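PDB 5DQP: EDTA monooxygenase from EDTA-degrading bacterium BNC1, which probably oxidises EDTA with molecular oxygen, using reduced FMN, and interacts physically with a partner flavin reductase. Local coordinates for residues A[112-117]-A[201-206]; A[163-168]-A[179-184]; A[207-212]-A[417-422]. All coordinates share one frame; numbering follows the deposited sequence.

Contact 1. Residues A[112-117]-A[201-206]; sequences VNLLSG and PLPPYG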
loop_
_atom_site.group_PDB
_atom_site.type_symbol
_atom_site.label_atom_id
_atom_site.label_comp_id
_atom_site.label_asym_id
_atom_site.label_seq_id
_atom_site.Cartn_x
_atom_site.Cartn_y
_atom_site.Cartn_z
ATOM N N VAL A 112 0.417 0.266 -7.794
ATOM C CA VAL A 112 0.888 -1.069 -7.493
ATOM C C VAL A 112 0.705 -1.944 -8.715
ATOM O O VAL A 112 1.520 -2.844 -8.977
ATOM C CB VAL A 112 0.205 -1.647 -6.233
ATOM C CG1 VAL A 112 -1.259 -2.028 -6.501
ATOM C CG2 VAL A 112 1.006 -2.833 -5.713
ATOM N N ASN A 113 -0.336 -1.675 -9.503
ATOM C CA ASN A 113 -0.552 -2.427 -10.733
ATOM C C ASN A 113 0.605 -2.218 -11.697
ATOM O O ASN A 113 1.233 -3.183 -12.167
ATOM C CB ASN A 113 -1.871 -2.000 -11.391
ATOM C CG ASN A 113 -2.287 -2.937 -12.512
ATOM O OD1 ASN A 113 -2.262 -4.173 -12.353
ATOM N ND2 ASN A 113 -2.671 -2.370 -13.643
ATOM N N LEU A 114 0.893 -0.949 -11.998
ATOM C CA LEU A 114 1.970 -0.582 -12.914
ATOM C C LEU A 114 3.323 -1.062 -12.393
ATOM O O LEU A 114 4.098 -1.685 -13.130
ATOM C CB LEU A 114 1.955 0.935 -13.121
ATOM C CG LEU A 114 2.827 1.578 -14.200
ATOM C CD1 LEU A 114 2.532 0.970 -15.540
ATOM C CD2 LEU A 114 2.543 3.080 -14.254
ATOM N N LEU A 115 3.602 -0.834 -11.107
ATOM C CA LEU A 115 4.879 -1.264 -10.552
ATOM C C LEU A 115 5.057 -2.769 -10.615
ATOM O O LEU A 115 6.195 -3.246 -10.738
ATOM C CB LEU A 115 5.030 -0.808 -9.106
ATOM C CG LEU A 115 5.557 0.597 -8.891
ATOM C CD1 LEU A 115 5.361 0.904 -7.426
ATOM C CD2 LEU A 115 7.052 0.732 -9.312
ATOM N N SER A 116 3.971 -3.547 -10.494
ATOM C CA SER A 116 4.109 -4.997 -10.538
ATOM C C SER A 116 4.117 -5.550 -11.958
ATOM O O SER A 116 4.199 -6.766 -12.129
ATOM C CB SER A 116 2.988 -5.677 -9.736
ATOM O OG SER A 116 1.731 -5.385 -10.307
ATOM N N GLY A 117 4.002 -4.706 -12.974
ATOM C CA GLY A 117 3.862 -5.226 -14.318
ATOM C C GLY A 117 2.445 -5.571 -14.713
ATOM O O GLY A 117 2.250 -6.323 -15.675
ATOM N N PRO A 201 0.136 6.855 -14.967
ATOM C CA PRO A 201 -0.412 6.721 -16.320
ATOM C C PRO A 201 -1.079 5.373 -16.561
ATOM O O PRO A 201 -0.701 4.348 -15.991
ATOM C CB PRO A 201 0.827 6.878 -17.205
ATOM C CG PRO A 201 1.888 6.196 -16.362
ATOM C CD PRO A 201 1.583 6.561 -14.926
ATOM N N LEU A 202 -2.077 5.392 -17.444
ATOM C CA LEU A 202 -2.724 4.167 -17.882
ATOM C C LEU A 202 -1.697 3.294 -18.592
ATOM O O LEU A 202 -0.980 3.783 -19.470
ATOM C CB LEU A 202 -3.881 4.468 -18.831
ATOM C CG LEU A 202 -4.812 3.328 -19.259
ATOM C CD1 LEU A 202 -5.555 2.755 -18.045
ATOM C CD2 LEU A 202 -5.801 3.850 -20.257
ATOM N N PRO A 203 -1.581 2.027 -18.237
ATOM C CA PRO A 203 -0.661 1.145 -18.948
ATOM C C PRO A 203 -1.237 0.772 -20.299
ATOM O O PRO A 203 -2.450 0.890 -20.508
ATOM C CB PRO A 203 -0.561 -0.083 -18.025
ATOM C CG PRO A 203 -1.165 0.383 -16.684
ATOM C CD PRO A 203 -2.222 1.357 -17.094
ATOM N N PRO A 204 -0.406 0.286 -21.225
ATOM C CA PRO A 204 -0.924 -0.106 -22.540
ATOM C C PRO A 204 -1.805 -1.339 -22.501
ATOM O O PRO A 204 -2.587 -1.560 -23.431
ATOM C CB PRO A 204 0.354 -0.357 -23.356
ATOM C CG PRO A 204 1.372 -0.724 -22.339
ATOM C CD PRO A 204 1.056 0.117 -21.130
ATOM N N TYR A 205 -1.739 -2.141 -21.454
ATOM C CA TYR A 205 -2.607 -3.307 -21.359
ATOM C C TYR A 205 -3.866 -3.048 -20.515
ATOM O O TYR A 205 -4.625 -3.983 -20.244
ATOM C CB TYR A 205 -1.804 -4.489 -20.810
ATOM C CG TYR A 205 -0.983 -4.072 -19.614
ATOM C CD1 TYR A 205 -1.576 -3.942 -18.365
ATOM C CD2 TYR A 205 0.374 -3.789 -19.731
ATOM C CE1 TYR A 205 -0.857 -3.526 -17.280
ATOM C CE2 TYR A 205 1.116 -3.385 -18.626
ATOM C CZ TYR A 205 0.495 -3.262 -17.406
ATOM O OH TYR A 205 1.211 -2.866 -16.300
ATOM N N GLY A 206 -4.111 -1.808 -20.100
ATOM C CA GLY A 206 -5.390 -1.454 -19.531
ATOM C C GLY A 206 -5.349 -1.229 -18.035
ATOM O O GLY A 206 -4.324 -1.430 -17.382
HETATM O O HOH W 1 -4.059 -3.694 -15.895
HETATM O O HOH W 2 3.770 -2.560 -16.317
#
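L114 packs against two prolines, P201 and P203, and this is the closely packed, apolar part of the contact. CG is anti to the backbone N (chi1 -170°), and chi2 (56°) sets the two methyls against different rings: CD2 lies 3.7 Å from P201 CD, the two side chains crossing at about a right angle, while CD1 lies 3.9 Å from P203 CG. A branched leucine suits the place because its two branches can each touch a different rigid ring, and F73 of the second subunit packs on it as well. The helix carrying it, 102-115, ends here in a Schellman motif, with G117 at a positive phi of 85° that glycine adopts without strain and G117 N bonded to L114 O. The other segment makes a type I turn from P203 to G206, whose Y205 sends its hydroxyl to the helix end, OH 3.4 Å from G117 C. On this looser side water does the joining. One molecule accepts from N113 ND2 at 3.0 Å and donates to G206 O at 2.7 Å, spanning two atoms themselves 4.2 Å apart; the other polar atom of N113, OD1, is taken by I120 N. A second water sits 2.6 Å from Y205 OH, near the plane of the ring, and reaches L114 O only weakly. P203 CB rests over one face of the tyrosine ring, toward its rim.

Contact 2. Residues A[163-168]-A[179-184]; sequences SWKFPW and FGEVMP
F179 meets W164 at the start of a small two-stranded antiparallel ribbon formed by 164-165 and 181-182, at the dimer interface. The carbonyl O of F179 receives W164 NE1 at 2.8 Å, in the indole plane and on a lone pair; with CG anti to the backbone N (chi1 -177°), this bond helps hold the indole's rotation. The F179 ring lies close to parallel with the indole, planes 27° apart, but slid aside: CD2 touches W164 CZ2 at 3.7 Å with little overlap, and W22 of the second subunit meets the same phenyl ring. G180 follows at positive phi, which favours glycine, and a CB here would point at the partner strand and run into K165 O and P167 CD, the latter 3.5 Å from G180 N. E181 forms the hydrogen-bonded pair with K165: E181 O accepts from K165 N at 2.7 Å, and E181 N returns a bond to K165 O. Their extended side chains run side by side on the exposed face, which suits long charged chains, with K165 NZ 4.1 Å from E181 OE2. A water donates to that oxygen and accepts weakly from K165 NZ. V182, in the non-hydrogen-bonded pair with W164, turns to the other face, where P63 of the second subunit covers it and CG2 touches W164 CD1. Finally M183 N gives a nearly straight bond (169°) to S163 O, 2.8 Å away.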
loop_
_atom_site.group_PDB
_atom_site.type_symbol
_atom_site.label_atom_id
_atom_site.label_comp_id
_atom_site.label_asym_id
_atom_site.label_seq_id
_atom_site.Cartn_x
_atom_site.Cartn_y
_atom_site.Cartn_z
ATOM N N SER A 163 -7.285 9.248 -17.290
ATOM C CA SER A 163 -7.020 10.668 -17.476
ATOM C C SER A 163 -5.575 10.977 -17.869
ATOM O O SER A 163 -5.293 12.132 -18.219
ATOM C CB SER A 163 -7.378 11.453 -16.203
ATOM O OG SER A 163 -6.449 11.180 -15.154
ATOM N N TRP A 164 -4.654 10.005 -17.800
ATOM C CA TRP A 164 -3.277 10.204 -18.258
ATOM C C TRP A 164 -2.886 9.001 -19.099
ATOM O O TRP A 164 -2.625 7.926 -18.558
ATOM C CB TRP A 164 -2.299 10.385 -17.103
ATOM C CG TRP A 164 -0.882 10.675 -17.575
ATOM C CD1 TRP A 164 -0.484 11.058 -18.842
ATOM C CD2 TRP A 164 0.307 10.607 -16.795
ATOM N NE1 TRP A 164 0.882 11.248 -18.881
ATOM C CE2 TRP A 164 1.388 10.992 -17.636
ATOM C CE3 TRP A 164 0.570 10.309 -15.460
ATOM C CZ2 TRP A 164 2.698 11.025 -17.184
ATOM C CZ3 TRP A 164 1.872 10.358 -15.016
ATOM C CH2 TRP A 164 2.917 10.717 -15.871
ATOM N N LYS A 165 -2.842 9.188 -20.416
ATOM C CA LYS A 165 -2.400 8.156 -21.344
ATOM C C LYS A 165 -1.003 8.553 -21.825
ATOM O O LYS A 165 -0.855 9.344 -22.750
ATOM C CB LYS A 165 -3.392 7.999 -22.484
ATOM C CG LYS A 165 -4.753 7.455 -22.017
ATOM C CD LYS A 165 -5.792 7.430 -23.140
ATOM C CE LYS A 165 -7.163 7.065 -22.575
ATOM N NZ LYS A 165 -8.220 6.968 -23.619
ATOM N N PHE A 166 0.012 8.021 -21.142
ATOM C CA PHE A 166 1.407 8.294 -21.472
ATOM C C PHE A 166 1.795 7.532 -22.744
ATOM O O PHE A 166 1.337 6.412 -22.958
ATOM C CB PHE A 166 2.295 7.875 -20.289
ATOM C CG PHE A 166 3.776 8.039 -20.514
ATOM C CD1 PHE A 166 4.391 9.262 -20.304
ATOM C CD2 PHE A 166 4.540 6.973 -20.953
ATOM C CE1 PHE A 166 5.747 9.419 -20.528
ATOM C CE2 PHE A 166 5.896 7.120 -21.175
ATOM C CZ PHE A 166 6.505 8.354 -20.955
ATOM N N PRO A 167 2.691 8.174 -23.699
ATOM C CA PRO A 167 3.023 7.524 -25.001
ATOM C C PRO A 167 4.137 6.476 -24.935
ATOM O O PRO A 167 5.303 6.698 -25.255
ATOM C CB PRO A 167 3.402 8.717 -25.881
ATOM C CG PRO A 167 3.879 9.778 -24.944
ATOM C CD PRO A 167 3.282 9.515 -23.574
ATOM N N TRP A 168 3.754 5.272 -24.503
ATOM C CA TRP A 168 4.714 4.189 -24.282
ATOM C C TRP A 168 5.581 3.904 -25.502
ATOM O O TRP A 168 6.735 3.495 -25.354
ATOM C CB TRP A 168 3.970 2.905 -23.874
ATOM C CG TRP A 168 3.160 3.100 -22.665
ATOM C CD1 TRP A 168 1.807 3.252 -22.597
ATOM C CD2 TRP A 168 3.652 3.258 -21.331
ATOM N NE1 TRP A 168 1.423 3.453 -21.300
ATOM C CE2 TRP A 168 2.537 3.468 -20.501
ATOM C CE3 TRP A 168 4.930 3.232 -20.755
ATOM C CZ2 TRP A 168 2.657 3.633 -19.124
ATOM C CZ3 TRP A 168 5.047 3.403 -19.395
ATOM C CH2 TRP A 168 3.920 3.606 -18.598
ATOM N N PHE A 179 4.252 13.885 -22.522
ATOM C CA PHE A 179 3.275 13.373 -21.563
ATOM C C PHE A 179 2.110 12.653 -22.230
ATOM O O PHE A 179 1.352 11.973 -21.531
ATOM C CB PHE A 179 2.725 14.495 -20.677
ATOM C CG PHE A 179 3.630 14.881 -19.523
ATOM C CD1 PHE A 179 4.745 15.678 -19.733
ATOM C CD2 PHE A 179 3.343 14.475 -18.225
ATOM C CE1 PHE A 179 5.567 16.038 -18.683
ATOM C CE2 PHE A 179 4.163 14.842 -17.158
ATOM C CZ PHE A 179 5.271 15.618 -17.382
ATOM N N GLY A 180 1.941 12.778 -23.548
ATOM C CA GLY A 180 0.830 12.108 -24.203
ATOM C C GLY A 180 -0.494 12.813 -23.929
ATOM O O GLY A 180 -0.567 14.039 -23.832
ATOM N N GLU A 181 -1.560 12.026 -23.796
ATOM C CA GLU A 181 -2.910 12.556 -23.620
ATOM C C GLU A 181 -3.213 12.693 -22.130
ATOM O O GLU A 181 -3.310 11.696 -21.405
ATOM C CB GLU A 181 -3.942 11.662 -24.314
ATOM C CG GLU A 181 -5.393 12.064 -24.016
ATOM C CD GLU A 181 -6.425 11.036 -24.484
ATOM O OE1 GLU A 181 -6.115 10.253 -25.411
ATOM O OE2 GLU A 181 -7.547 11.009 -23.919
ATOM N N VAL A 182 -3.389 13.931 -21.689
ATOM C CA VAL A 182 -3.658 14.270 -20.298
ATOM C C VAL A 182 -4.961 15.045 -20.278
ATOM O O VAL A 182 -5.070 16.094 -20.920
ATOM C CB VAL A 182 -2.516 15.106 -19.702
ATOM C CG1 VAL A 182 -2.851 15.580 -18.295
ATOM C CG2 VAL A 182 -1.229 14.314 -19.734
ATOM N N MET A 183 -5.947 14.535 -19.569
ATOM C CA MET A 183 -7.206 15.264 -19.540
ATOM C C MET A 183 -7.851 15.159 -18.164
ATOM O O MET A 183 -8.157 14.045 -17.708
ATOM C CB MET A 183 -8.154 14.729 -20.614
ATOM C CG MET A 183 -9.415 15.566 -20.786
ATOM S SD MET A 183 -10.704 14.668 -21.666
ATOM C CE MET A 183 -12.099 15.788 -21.501
ATOM N N PRO A 184 -8.093 16.288 -17.489
ATOM C CA PRO A 184 -8.785 16.241 -16.198
ATOM C C PRO A 184 -10.187 15.677 -16.352
ATOM O O PRO A 184 -10.752 15.641 -17.444
ATOM C CB PRO A 184 -8.821 17.703 -15.762
ATOM C CG PRO A 184 -8.760 18.463 -17.048
ATOM C CD PRO A 184 -7.871 17.675 -17.941
HETATM O O HOH W 3 -9.537 9.985 -22.783
#

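Contact 3. Residues A[207-212]-A[417-422]; sequences PPVVVQ and TLRERL
The entry to barrel strand 210-213, where P207, P208 and V209 lead into the sheet, is met by R419 and L418 of the short C-terminal helix 418-421. R419 carries the polar half. It approaches the backbone of P207 side-on with two nitrogens, NE and NH2, each 3.0 Å from the single acceptor P207 O. The oxygen lies in the guanidinium plane; seen from the carbonyl, NE arrives within its plane, whereas NH2 stands well above it, 57° out. NH2 also makes a weak bond to P208 O. The chain is extended as far as CD, and a bend at chi3 (-54°) then turns NE out of that line. Arginine suits this buried site because NE and NH2 lie on one edge and can both donate to backbone carbonyls. Its NH1 forms a salt bridge with E228, whose other oxygen takes V210 N, so a residue that also holds the incoming strand would offset the charge.

V209 supplies the apolar half. Its CG2 sits over one face of the guanidinium, toward the rim, and 3.9 Å from R419 CB, and continues to L418 CG at 4.3 Å; CG1 faces L422 CD1 at 4.4 Å. The compact, branched valine thus meets R419 and L418 with one methyl and L422 with the other. The helix itself begins at T417, the N-cap, whose OG1 accepts from E420 N at 3.2 Å and donates to E420 OE1. Further along, R421 reaches the carbonyls of D51 and D88, which precede two more parallel strands. The C-terminal tail is thus packed across the N-terminal ends of the strands, the end opposite that where TIM barrels, the luciferase-like monooxygenases among them, build their active sites.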
loop_
_atom_site.group_PDB
_atom_site.type_symbol
_atom_site.label_atom_id
_atom_site.label_comp_id
_atom_site.label_asym_id
_atom_site.label_seq_id
_atom_site.Cartn_x
_atom_site.Cartn_y
_atom_site.Cartn_z
ATOM N N PRO A 207 -6.495 -0.857 -17.464
ATOM C CA PRO A 207 -6.561 -0.476 -16.042
ATOM C C PRO A 207 -6.584 -1.690 -15.118
ATOM O O PRO A 207 -6.726 -2.840 -15.568
ATOM C CB PRO A 207 -7.883 0.307 -15.976
ATOM C CG PRO A 207 -8.756 -0.386 -16.972
ATOM C CD PRO A 207 -7.807 -0.727 -18.128
ATOM N N PRO A 208 -6.437 -1.477 -13.804
ATOM C CA PRO A 208 -6.528 -2.598 -12.867
ATOM C C PRO A 208 -7.858 -3.316 -12.974
ATOM O O PRO A 208 -8.898 -2.703 -13.222
ATOM C CB PRO A 208 -6.388 -1.926 -11.492
ATOM C CG PRO A 208 -5.671 -0.620 -11.786
ATOM C CD PRO A 208 -6.241 -0.191 -13.099
ATOM N N VAL A 209 -7.809 -4.636 -12.773
ATOM C CA VAL A 209 -9.018 -5.458 -12.725
ATOM C C VAL A 209 -9.822 -5.120 -11.475
ATOM O O VAL A 209 -9.266 -4.942 -10.386
ATOM C CB VAL A 209 -8.623 -6.946 -12.756
ATOM C CG1 VAL A 209 -9.814 -7.868 -12.487
ATOM C CG2 VAL A 209 -7.964 -7.288 -14.086
ATOM N N VAL A 210 -11.139 -5.015 -11.617
ATOM C CA VAL A 210 -12.015 -4.657 -10.500
ATOM C C VAL A 210 -12.832 -5.880 -10.114
ATOM O O VAL A 210 -13.475 -6.501 -10.967
ATOM C CB VAL A 210 -12.927 -3.462 -10.841
ATOM C CG1 VAL A 210 -13.997 -3.257 -9.747
ATOM C CG2 VAL A 210 -12.091 -2.175 -11.005
ATOM N N VAL A 211 -12.822 -6.201 -8.825
ATOM C CA VAL A 211 -13.457 -7.383 -8.271
ATOM C C VAL A 211 -14.595 -6.927 -7.378
ATOM O O VAL A 211 -14.526 -5.860 -6.758
ATOM C CB VAL A 211 -12.423 -8.250 -7.505
ATOM C CG1 VAL A 211 -13.103 -9.458 -6.756
ATOM C CG2 VAL A 211 -11.342 -8.741 -8.474
ATOM N N GLN A 212 -15.664 -7.731 -7.335
ATOM C CA GLN A 212 -16.857 -7.419 -6.556
ATOM C C GLN A 212 -17.361 -8.671 -5.845
ATOM O O GLN A 212 -17.178 -9.796 -6.319
ATOM C CB GLN A 212 -17.958 -6.810 -7.446
ATOM C CG GLN A 212 -19.170 -6.216 -6.673
ATOM C CD GLN A 212 -20.227 -7.260 -6.291
ATOM O OE1 GLN A 212 -20.346 -8.307 -6.942
ATOM N NE2 GLN A 212 -20.987 -6.983 -5.221
ATOM N N THR A 417 0.284 -10.119 -17.413
ATOM C CA THR A 417 -0.589 -9.200 -16.692
ATOM C C THR A 417 -1.853 -9.947 -16.270
ATOM O O THR A 417 -2.249 -10.935 -16.900
ATOM C CB THR A 417 -0.915 -7.953 -17.531
ATOM O OG1 THR A 417 -1.951 -8.242 -18.479
ATOM C CG2 THR A 417 0.351 -7.456 -18.272
ATOM N N LEU A 418 -2.448 -9.488 -15.167
ATOM C CA LEU A 418 -3.670 -10.109 -14.665
ATOM C C LEU A 418 -4.827 -9.930 -15.646
ATOM O O LEU A 418 -5.544 -10.889 -15.961
ATOM C CB LEU A 418 -4.010 -9.540 -13.281
ATOM C CG LEU A 418 -5.212 -10.170 -12.598
ATOM C CD1 LEU A 418 -5.007 -11.681 -12.384
ATOM C CD2 LEU A 418 -5.467 -9.455 -11.267
ATOM N N ARG A 419 -5.024 -8.718 -16.163
ATOM C CA ARG A 419 -6.104 -8.523 -17.133
ATOM C C ARG A 419 -5.972 -9.473 -18.327
ATOM O O ARG A 419 -6.969 -10.051 -18.784
ATOM C CB ARG A 419 -6.155 -7.063 -17.581
ATOM C CG ARG A 419 -7.117 -6.790 -18.719
ATOM C CD ARG A 419 -7.389 -5.287 -18.919
ATOM N NE ARG A 419 -7.851 -4.621 -17.704
ATOM C CZ ARG A 419 -9.091 -4.704 -17.224
ATOM N NH1 ARG A 419 -10.000 -5.405 -17.871
ATOM N NH2 ARG A 419 -9.430 -4.079 -16.098
ATOM N N GLU A 420 -4.752 -9.684 -18.831
ATOM C CA GLU A 420 -4.598 -10.588 -19.975
ATOM C C GLU A 420 -4.662 -12.056 -19.562
ATOM O O GLU A 420 -5.227 -12.884 -20.283
ATOM C CB GLU A 420 -3.284 -10.283 -20.707
ATOM C CG GLU A 420 -3.281 -8.877 -21.324
ATOM C CD GLU A 420 -1.917 -8.416 -21.846
ATOM O OE1 GLU A 420 -0.898 -8.647 -21.156
ATOM O OE2 GLU A 420 -1.869 -7.802 -22.942
ATOM N N ARG A 421 -4.089 -12.406 -18.408
ATOM C CA ARG A 421 -4.224 -13.773 -17.896
ATOM C C ARG A 421 -5.694 -14.194 -17.782
ATOM O O ARG A 421 -6.069 -15.323 -18.132
ATOM C CB ARG A 421 -3.520 -13.874 -16.536
ATOM C CG ARG A 421 -3.600 -15.270 -15.884
ATOM C CD ARG A 421 -2.634 -15.377 -14.727
ATOM N NE ARG A 421 -1.292 -14.924 -15.089
ATOM C CZ ARG A 421 -0.447 -14.370 -14.228
ATOM N NH1 ARG A 421 -0.820 -14.215 -12.961
ATOM N NH2 ARG A 421 0.767 -13.986 -14.619
ATOM N N LEU A 422 -6.544 -13.286 -17.312
ATOM C CA LEU A 422 -7.962 -13.568 -17.109
ATOM C C LEU A 422 -8.794 -13.493 -18.387
ATOM O O LEU A 422 -9.987 -13.795 -18.337
ATOM C CB LEU A 422 -8.531 -12.591 -16.075
ATOM C CG LEU A 422 -7.878 -12.793 -14.712
ATOM C CD1 LEU A 422 -8.492 -11.852 -13.699
ATOM C CD2 LEU A 422 -8.093 -14.235 -14.297
#

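In the fold
From the N terminus, the chain first enters contact 1 at the end of helix 102-115, then runs through strand 120-125 and helix 143-161 to contact 2. That contact closes a short excursion, 163-168 with 179-184, nested inside the larger loop that contact 1 closes when 201-206 returns to the helix end. The two touch, L202 pairing with W164 and W168, and both face the second subunit. The chain continues directly from 206 into 207-212, where contact 3 opens; it closes some 200 residues later, bringing the C-terminal tail back. Contacts 1 and 3 touch, G117 O meeting T417 CG2. Together the three contacts tie a barrel helix, the interface excursion, a barrel strand and the tail.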